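Local coordinates for protein lectin (Pleurotus ostreatus, PDB 6T0Q) that binds N-acetyl-D-galactosamine and probably other galactose-type sugars, using calcium-containing beta-sandwich modules related to carbohydrate-binding modules, at residues C225-V230 with D298-T303; V133-S136 with S140-F143; I72-A75 with T81-V84. All coordinates share one frame; numbering follows the deposited sequence.

Contact 1: residues C225-V230 with D298-T303. With NAG (2-acetamido-2-deoxy-beta-D-glucopyranose), chain C.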
loop_
_atom_site.group_PDB
_atom_site.type_symbol
_atom_site.label_atom_id
_atom_site.label_comp_id
_atom_site.label_asym_id
_atom_site.label_seq_id
_atom_site.Cartn_x
_atom_site.Cartn_y
_atom_site.Cartn_z
ATOM N N CYS A 225 0.347 -2.030 -4.786
ATOM C CA CYS A 225 1.605 -2.380 -4.127
ATOM C C CYS A 225 2.560 -3.180 -5.009
ATOM O O CYS A 225 3.709 -3.372 -4.612
ATOM C CB CYS A 225 1.345 -3.144 -2.818
ATOM S SG CYS A 225 0.252 -4.587 -2.925
ATOM N N THR A 226 2.146 -3.627 -6.193
ATOM C CA THR A 226 3.050 -4.343 -7.089
ATOM C C THR A 226 3.535 -3.497 -8.267
ATOM O O THR A 226 4.188 -4.029 -9.170
ATOM C CB THR A 226 2.375 -5.601 -7.625
ATOM O OG1 THR A 226 1.335 -5.216 -8.533
ATOM C CG2 THR A 226 1.775 -6.410 -6.477
ATOM N N LYS A 227 3.216 -2.209 -8.301
ATOM C CA LYS A 227 3.660 -1.311 -9.364
ATOM C C LYS A 227 4.439 -0.153 -8.750
ATOM O O LYS A 227 4.561 -0.042 -7.530
ATOM C CB LYS A 227 2.464 -0.792 -10.181
ATOM C CG LYS A 227 1.612 -1.896 -10.803
ATOM C CD LYS A 227 0.363 -1.346 -11.496
ATOM C CE LYS A 227 0.676 -0.831 -12.887
ATOM N NZ LYS A 227 -0.580 -0.416 -13.592
ATOM N N VAL A 228 4.949 0.728 -9.612
ATOM C CA VAL A 228 5.732 1.887 -9.192
ATOM C C VAL A 228 5.083 3.111 -9.830
ATOM O O VAL A 228 5.198 3.316 -11.045
ATOM C CB VAL A 228 7.213 1.774 -9.591
ATOM C CG1 VAL A 228 7.954 3.071 -9.295
ATOM C CG2 VAL A 228 7.889 0.592 -8.855
ATOM N N ALA A 229 4.380 3.900 -9.020
ATOM C CA ALA A 229 3.742 5.119 -9.486
ATOM C C ALA A 229 4.777 6.225 -9.614
ATOM O O ALA A 229 5.769 6.258 -8.881
ATOM C CB ALA A 229 2.640 5.548 -8.518
ATOM N N VAL A 230 4.541 7.137 -10.555
ATOM C CA VAL A 230 5.546 8.139 -10.898
ATOM C C VAL A 230 4.990 9.555 -10.771
ATOM O O VAL A 230 5.403 10.310 -9.883
ATOM C CB VAL A 230 6.096 7.882 -12.313
ATOM C CG1 VAL A 230 7.086 8.971 -12.703
ATOM C CG2 VAL A 230 6.771 6.498 -12.374
ATOM N N ASP A 298 6.079 1.103 -15.700
ATOM C CA ASP A 298 6.008 0.159 -16.810
ATOM C C ASP A 298 5.289 0.737 -18.026
ATOM O O ASP A 298 4.963 -0.009 -18.954
ATOM C CB ASP A 298 5.325 -1.144 -16.369
ATOM C CG ASP A 298 3.865 -0.934 -15.952
ATOM O OD1 ASP A 298 3.375 0.220 -15.994
ATOM O OD2 ASP A 298 3.203 -1.927 -15.573
ATOM N N GLY A 299 5.023 2.042 -18.042
ATOM C CA GLY A 299 4.328 2.663 -19.149
ATOM C C GLY A 299 2.817 2.657 -19.047
ATOM O O GLY A 299 2.161 3.339 -19.846
ATOM N N SER A 300 2.241 1.911 -18.103
ATOM C CA SER A 300 0.797 1.910 -17.915
ATOM C C SER A 300 0.363 3.145 -17.131
ATOM O O SER A 300 1.180 3.949 -16.673
ATOM C CB SER A 300 0.339 0.644 -17.189
ATOM O OG SER A 300 0.805 0.627 -15.845
ATOM N N ASN A 301 -0.949 3.284 -16.957
ATOM C CA ASN A 301 -1.512 4.399 -16.214
ATOM C C ASN A 301 -2.831 3.947 -15.609
ATOM O O ASN A 301 -3.362 2.879 -15.935
ATOM C CB ASN A 301 -1.733 5.621 -17.123
ATOM C CG ASN A 301 -2.790 5.350 -18.182
ATOM O OD1 ASN A 301 -3.980 5.286 -17.878
ATOM N ND2 ASN A 301 -2.367 5.182 -19.426
ATOM N N GLU A 302 -3.379 4.780 -14.737
ATOM C CA GLU A 302 -4.755 4.559 -14.335
ATOM C C GLU A 302 -5.404 5.899 -14.045
ATOM O O GLU A 302 -4.743 6.852 -13.622
ATOM C CB GLU A 302 -4.859 3.617 -13.127
ATOM C CG GLU A 302 -4.692 4.256 -11.778
ATOM C CD GLU A 302 -4.902 3.245 -10.654
ATOM O OE1 GLU A 302 -3.951 2.502 -10.336
ATOM O OE2 GLU A 302 -6.020 3.179 -10.102
ATOM N N THR A 303 -6.708 5.952 -14.282
ATOM C CA THR A 303 -7.519 7.132 -14.045
ATOM C C THR A 303 -8.432 6.887 -12.853
ATOM O O THR A 303 -9.005 5.803 -12.705
ATOM C CB THR A 303 -8.341 7.487 -15.287
ATOM O OG1 THR A 303 -7.452 7.898 -16.328
ATOM C CG2 THR A 303 -9.342 8.620 -14.993
HETATM C C1 NAG C . -3.318 4.874 -20.470
HETATM C C2 NAG C . -3.299 5.777 -21.713
HETATM C C3 NAG C . -4.232 5.215 -22.810
HETATM C C4 NAG C . -4.021 3.721 -23.048
HETATM C C5 NAG C . -4.027 2.963 -21.723
HETATM C C6 NAG C . -3.666 1.498 -21.874
HETATM C C7 NAG C . -2.926 8.214 -21.456
HETATM C C8 NAG C . -3.566 9.519 -21.090
HETATM N N2 NAG C . -3.711 7.130 -21.366
HETATM O O3 NAG C . -4.018 5.912 -24.033
HETATM O O4 NAG C . -4.862 3.167 -23.989
HETATM O O5 NAG C . -3.046 3.535 -20.848
HETATM O O6 NAG C . -2.364 1.335 -22.422
HETATM O O7 NAG C . -1.766 8.147 -21.810
HETATM O O HOH W 1 -3.137 0.454 -12.113
HETATM O O HOH W 2 5.193 0.192 -12.503
#
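Lys227 reaches Ser300 in the turn of the beta hairpin formed by strands 287-296 and 301-305. The lysine donates from NZ to Ser300 OG at 2.8 Å, and this hydrogen bond is the one direct polar link between the two segments. Lys227 CE lies 3.8 Å from Asp298 OD2. The ammonium and that carboxylate oxygen are too far apart for a salt bridge, so their attraction is better read as a supporting electrostatic term. A bend at chi3 (82°) in the otherwise extended lysine chain brings NZ round to the serine hydroxyl.

Ser300 is itself placed by Asp298. Ser300 OG donates to Asp298 OD1 over 2.6 Å, on the syn side of the carboxylate, while Ser300 N reaches the same oxygen at 2.9 Å and meets it from above the carboxylate plane (44° out). The second bond closes an Asx turn. OD1 therefore takes two donors from one residue, and with its hydrogen directed at Asp298 OD1, Ser300 OG is set to accept from Lys227 NZ. The nearby carboxylate probably polarises the hydroxyl and makes OG a better acceptor for the ammonium.

Further out, a water accepts from Lys227 NZ and donates to Glu302 OE1, which is also hydrogen-bonded to Tyr296 OH. Lys227 additionally makes a cation-pi contact with Tyr296, whose strand, 287-296, lies between strands 229-239 and 301-305. Two residues before Lys227, Cys225 forms a disulfide with Cys225 of the second subunit, so this surface site adjoins a covalent link of the dimer. The residue after Ser300 begins an Asn-Glu-Thr glycosylation sequon and carries a glycan: Asn301 ND2 is joined covalently to NAG C1 at 1.4 Å.

Contact 2: residues V133-S136 with S140-F143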
loop_
_atom_site.group_PDB
_atom_site.type_symbol
_atom_site.label_atom_id
_atom_site.label_comp_id
_atom_site.label_asym_id
_atom_site.label_seq_id
_atom_site.Cartn_x
_atom_site.Cartn_y
_atom_site.Cartn_z
ATOM N N VAL A 133 8.776 17.093 -21.442
ATOM C CA VAL A 133 9.435 16.232 -20.461
ATOM C C VAL A 133 9.646 17.022 -19.177
ATOM O O VAL A 133 10.168 18.138 -19.208
ATOM C CB VAL A 133 10.779 15.713 -21.004
ATOM C CG1 VAL A 133 11.572 14.998 -19.899
ATOM C CG2 VAL A 133 10.569 14.791 -22.201
ATOM N N HIS A 134 9.262 16.440 -18.046
ATOM C CA HIS A 134 9.531 17.021 -16.737
ATOM C C HIS A 134 10.710 16.298 -16.104
ATOM O O HIS A 134 10.767 15.064 -16.126
ATOM C CB HIS A 134 8.295 16.933 -15.853
ATOM C CG HIS A 134 7.100 17.584 -16.467
ATOM N ND1 HIS A 134 6.909 18.949 -16.446
ATOM C CD2 HIS A 134 6.069 17.068 -17.177
ATOM C CE1 HIS A 134 5.794 19.243 -17.090
ATOM N NE2 HIS A 134 5.265 18.119 -17.544
ATOM N N PHE A 135 11.653 17.069 -15.563
ATOM C CA PHE A 135 12.894 16.544 -15.010
ATOM C C PHE A 135 12.846 16.513 -13.482
ATOM O O PHE A 135 11.994 17.137 -12.845
ATOM C CB PHE A 135 14.081 17.381 -15.495
ATOM C CG PHE A 135 14.251 17.377 -16.991
ATOM C CD1 PHE A 135 14.766 16.261 -17.640
ATOM C CD2 PHE A 135 13.901 18.483 -17.748
ATOM C CE1 PHE A 135 14.924 16.246 -19.012
ATOM C CE2 PHE A 135 14.062 18.478 -19.131
ATOM C CZ PHE A 135 14.567 17.361 -19.759
ATOM N N SER A 136 13.792 15.774 -12.894
ATOM C CA SER A 136 13.799 15.553 -11.448
ATOM C C SER A 136 13.981 16.839 -10.646
ATOM O O SER A 136 13.587 16.880 -9.476
ATOM C CB SER A 136 14.903 14.559 -11.082
ATOM O OG SER A 136 16.139 14.956 -11.648
ATOM N N SER A 140 11.565 21.644 -17.064
ATOM C CA SER A 140 10.915 20.894 -18.131
ATOM C C SER A 140 11.442 21.379 -19.475
ATOM O O SER A 140 12.013 22.468 -19.578
ATOM C CB SER A 140 9.395 21.045 -18.057
ATOM O OG SER A 140 9.046 22.409 -18.156
ATOM N N GLU A 141 11.257 20.553 -20.507
ATOM C CA GLU A 141 11.692 20.909 -21.856
ATOM C C GLU A 141 10.831 20.178 -22.879
ATOM O O GLU A 141 10.498 19.003 -22.688
ATOM C CB GLU A 141 13.172 20.571 -22.092
ATOM C CG GLU A 141 13.644 20.833 -23.537
ATOM C CD GLU A 141 15.147 20.634 -23.720
ATOM O OE1 GLU A 141 15.848 20.418 -22.708
ATOM O OE2 GLU A 141 15.620 20.698 -24.875
ATOM N N THR A 142 10.472 20.877 -23.960
ATOM C CA THR A 142 9.601 20.325 -25.001
ATOM C C THR A 142 10.449 19.778 -26.141
ATOM O O THR A 142 11.401 20.431 -26.581
ATOM C CB THR A 142 8.632 21.379 -25.546
ATOM O OG1 THR A 142 7.933 21.984 -24.455
ATOM C CG2 THR A 142 7.583 20.733 -26.497
ATOM N N PHE A 143 10.105 18.581 -26.607
ATOM C CA PHE A 143 10.727 17.967 -27.773
ATOM C C PHE A 143 9.634 17.709 -28.803
ATOM O O PHE A 143 8.493 17.431 -28.437
ATOM C CB PHE A 143 11.449 16.668 -27.386
ATOM C CG PHE A 143 12.522 16.871 -26.336
ATOM C CD1 PHE A 143 12.206 16.852 -24.986
ATOM C CD2 PHE A 143 13.839 17.106 -26.708
ATOM C CE1 PHE A 143 13.193 17.051 -24.022
ATOM C CE2 PHE A 143 14.831 17.295 -25.755
ATOM C CZ PHE A 143 14.507 17.272 -24.413
#
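Phe135 and Glu141 meet across a beta hairpin with the ring edge-on to the glutamate: CB of Glu141 lies in the ring plane, 3.7 Å from Phe135 CE2. The carboxylate plane is turned 60° from the ring, so the two flat groups do not stack. With CG anti to its own carbonyl carbon (chi1 -61°), Phe135 swings back along the hairpin, and Val133 CG1 covers one face of the ring, 3.6 Å above its plane and displaced toward the rim. The other methyl of Val133, CG2, is turned to Phe143 and touches CD1 at 3.8 Å. Phe135 CZ comes up to the edge of the Phe143 ring, near its plane, with Phe143 CE1 as the nearest atom at 4.5 Å, a looser contact. Val133, Phe135, Glu141 and Phe143 thus form one continuous, mostly apolar patch.

Ser140 projects from the other face beside His134, its CB 3.6 Å from His134 ND1, while its hydroxyl is hydrogen-bonded to Gln26 OE1.

The backbone fixes this pairing. Val133 and Glu141 form an antiparallel hydrogen-bonded pair, with Val133 N to Glu141 O at 2.9 Å and Glu141 N to Val133 O at 3.0 Å; His134 and Ser140 form the adjoining non-hydrogen-bonded pair.

Pro62 packs on both Phe135 and Glu141, and Lys65 makes a cation-pi contact with Phe135. Strand 140-144 is the outermost strand here within the chain, and strand 126-135 separates it from strand 67-76, to which the backbone of His134 is hydrogen-bonded.

Contact 3: residues I72-A75 with T81-V84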
loop_
_atom_site.group_PDB
_atom_site.type_symbol
_atom_site.label_atom_id
_atom_site.label_comp_id
_atom_site.label_asym_id
_atom_site.label_seq_id
_atom_site.Cartn_x
_atom_site.Cartn_y
_atom_site.Cartn_z
ATOM N N ILE A 72 2.235 14.525 -23.409
ATOM C CA ILE A 72 2.349 14.374 -24.859
ATOM C C ILE A 72 1.067 14.859 -25.519
ATOM O O ILE A 72 -0.034 14.565 -25.038
ATOM C CB ILE A 72 2.641 12.905 -25.235
ATOM C CG1 ILE A 72 4.005 12.478 -24.667
ATOM C CG2 ILE A 72 2.576 12.689 -26.762
ATOM C CD1 ILE A 72 4.193 10.967 -24.580
ATOM N N VAL A 73 1.203 15.606 -26.617
ATOM C CA VAL A 73 0.076 15.907 -27.498
ATOM C C VAL A 73 0.462 15.464 -28.900
ATOM O O VAL A 73 1.537 15.830 -29.388
ATOM C CB VAL A 73 -0.306 17.400 -27.488
ATOM C CG1 VAL A 73 -1.433 17.657 -28.512
ATOM C CG2 VAL A 73 -0.757 17.842 -26.078
ATOM N N VAL A 74 -0.406 14.680 -29.546
ATOM C CA VAL A 74 -0.085 14.098 -30.849
ATOM C C VAL A 74 -1.286 14.255 -31.778
ATOM O O VAL A 74 -2.440 14.167 -31.345
ATOM C CB VAL A 74 0.353 12.618 -30.716
ATOM C CG1 VAL A 74 -0.711 11.784 -29.994
ATOM C CG2 VAL A 74 0.679 12.024 -32.089
ATOM N N ALA A 75 -1.008 14.529 -33.053
ATOM C CA ALA A 75 -2.036 14.649 -34.078
ATOM C C ALA A 75 -1.556 13.924 -35.323
ATOM O O ALA A 75 -0.353 13.748 -35.531
ATOM C CB ALA A 75 -2.339 16.115 -34.408
ATOM N N THR A 81 -0.323 5.345 -33.880
ATOM C CA THR A 81 -0.108 4.592 -32.649
ATOM C C THR A 81 1.189 5.083 -32.025
ATOM O O THR A 81 2.214 5.142 -32.706
ATOM C CB THR A 81 -0.021 3.084 -32.922
ATOM O OG1 THR A 81 -1.170 2.682 -33.671
ATOM C CG2 THR A 81 0.027 2.299 -31.610
ATOM N N PHE A 82 1.148 5.422 -30.739
ATOM C CA PHE A 82 2.264 6.061 -30.052
ATOM C C PHE A 82 2.886 5.086 -29.057
ATOM O O PHE A 82 2.174 4.520 -28.216
ATOM C CB PHE A 82 1.783 7.319 -29.318
ATOM C CG PHE A 82 2.866 8.327 -29.047
ATOM C CD1 PHE A 82 3.832 8.094 -28.079
ATOM C CD2 PHE A 82 2.897 9.533 -29.747
ATOM C CE1 PHE A 82 4.832 9.041 -27.828
ATOM C CE2 PHE A 82 3.888 10.480 -29.502
ATOM C CZ PHE A 82 4.856 10.237 -28.549
ATOM N N TYR A 83 4.209 4.915 -29.137
ATOM C CA TYR A 83 4.951 4.009 -28.265
ATOM C C TYR A 83 6.022 4.767 -27.489
ATOM O O TYR A 83 6.660 5.680 -28.024
ATOM C CB TYR A 83 5.642 2.905 -29.056
ATOM C CG TYR A 83 4.734 2.023 -29.879
ATOM C CD1 TYR A 83 4.412 2.359 -31.189
ATOM C CD2 TYR A 83 4.237 0.835 -29.363
ATOM C CE1 TYR A 83 3.603 1.548 -31.957
ATOM C CE2 TYR A 83 3.425 0.009 -30.128
ATOM C CZ TYR A 83 3.119 0.374 -31.423
ATOM O OH TYR A 83 2.315 -0.426 -32.190
ATOM N N VAL A 84 6.254 4.360 -26.242
ATOM C CA VAL A 84 7.338 4.925 -25.446
ATOM C C VAL A 84 8.142 3.778 -24.848
ATOM O O VAL A 84 7.604 2.970 -24.080
ATOM C CB VAL A 84 6.824 5.870 -24.350
ATOM C CG1 VAL A 84 8.001 6.403 -23.530
ATOM C CG2 VAL A 84 6.047 7.046 -24.992
#
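Strand 72-75, which carries Ile72 and Val74, faces strand 81-84, which carries Phe82, across a gap of 9.4 Å between axes and at 148° between chain directions, and the closest pair of CA atoms, those of Val74 and Phe82, are 8.4 Å apart. That spacing is twice what neighbouring strands of one sheet would show, so the contact joins two sheets of a beta sandwich through side chains alone.

The ring of Phe82 fills the gap. Its CG stands anti to the backbone N (chi1 -157°), which sends the ring across toward strand 72-75. Ile72 comes from the opposing direction and sets two methyls against the far end of the ring: CG2 lies 3.8 Å from Phe82 CE2, and CD1 lies 3.8 Å from Phe82 CE1. Both branches lie on the same side of the ring, and CZ, between those two carbons, is near both. Val74 slides past the ring instead of meeting it end-on, its CG2 approaching the edge near the plane, 4.1 Å from Phe82 CD2. Val84 CG2 lies in the ring plane, again at an edge, and this methyl also reaches Ile72 CD1 at 4.4 Å, closing the cluster. All four residues are buried and every contact among them is carbon to carbon, so dispersion and the exclusion of water hold the sheets together here.

Strand 72-75 continues into the loop bearing Asp77 and Asp78, two ligands of a calcium ion, before strand 79-84 enters the opposing sheet. Phe112 and Ile114 of strand 109-118 pack on Phe82 from within its own sheet, while Leu101 of strand 98-104, at the edge of the facing sheet, touches both Ile72 and Phe82.

How the contacts relate
Along the chain the contacts come in the order 3, 2, 1, each closing before the next opens. Contacts 2 and 3 belong to the same beta sandwich: strands 67-76 and 126-135 are neighbours in one sheet, so contact 3 joins that sheet to the facing one while contact 2 finishes its edge. Their centres are about 16 Å apart, with nearest atoms about 7 Å apart. Contact 1 lies in the second module, about 20 Å from contact 2 and about 18 Å from contact 3 between centres. Its glycan also hydrogen-bonds to Ile89 and Phe102, in strands of the first module, and so bridges the two modules of this lectin.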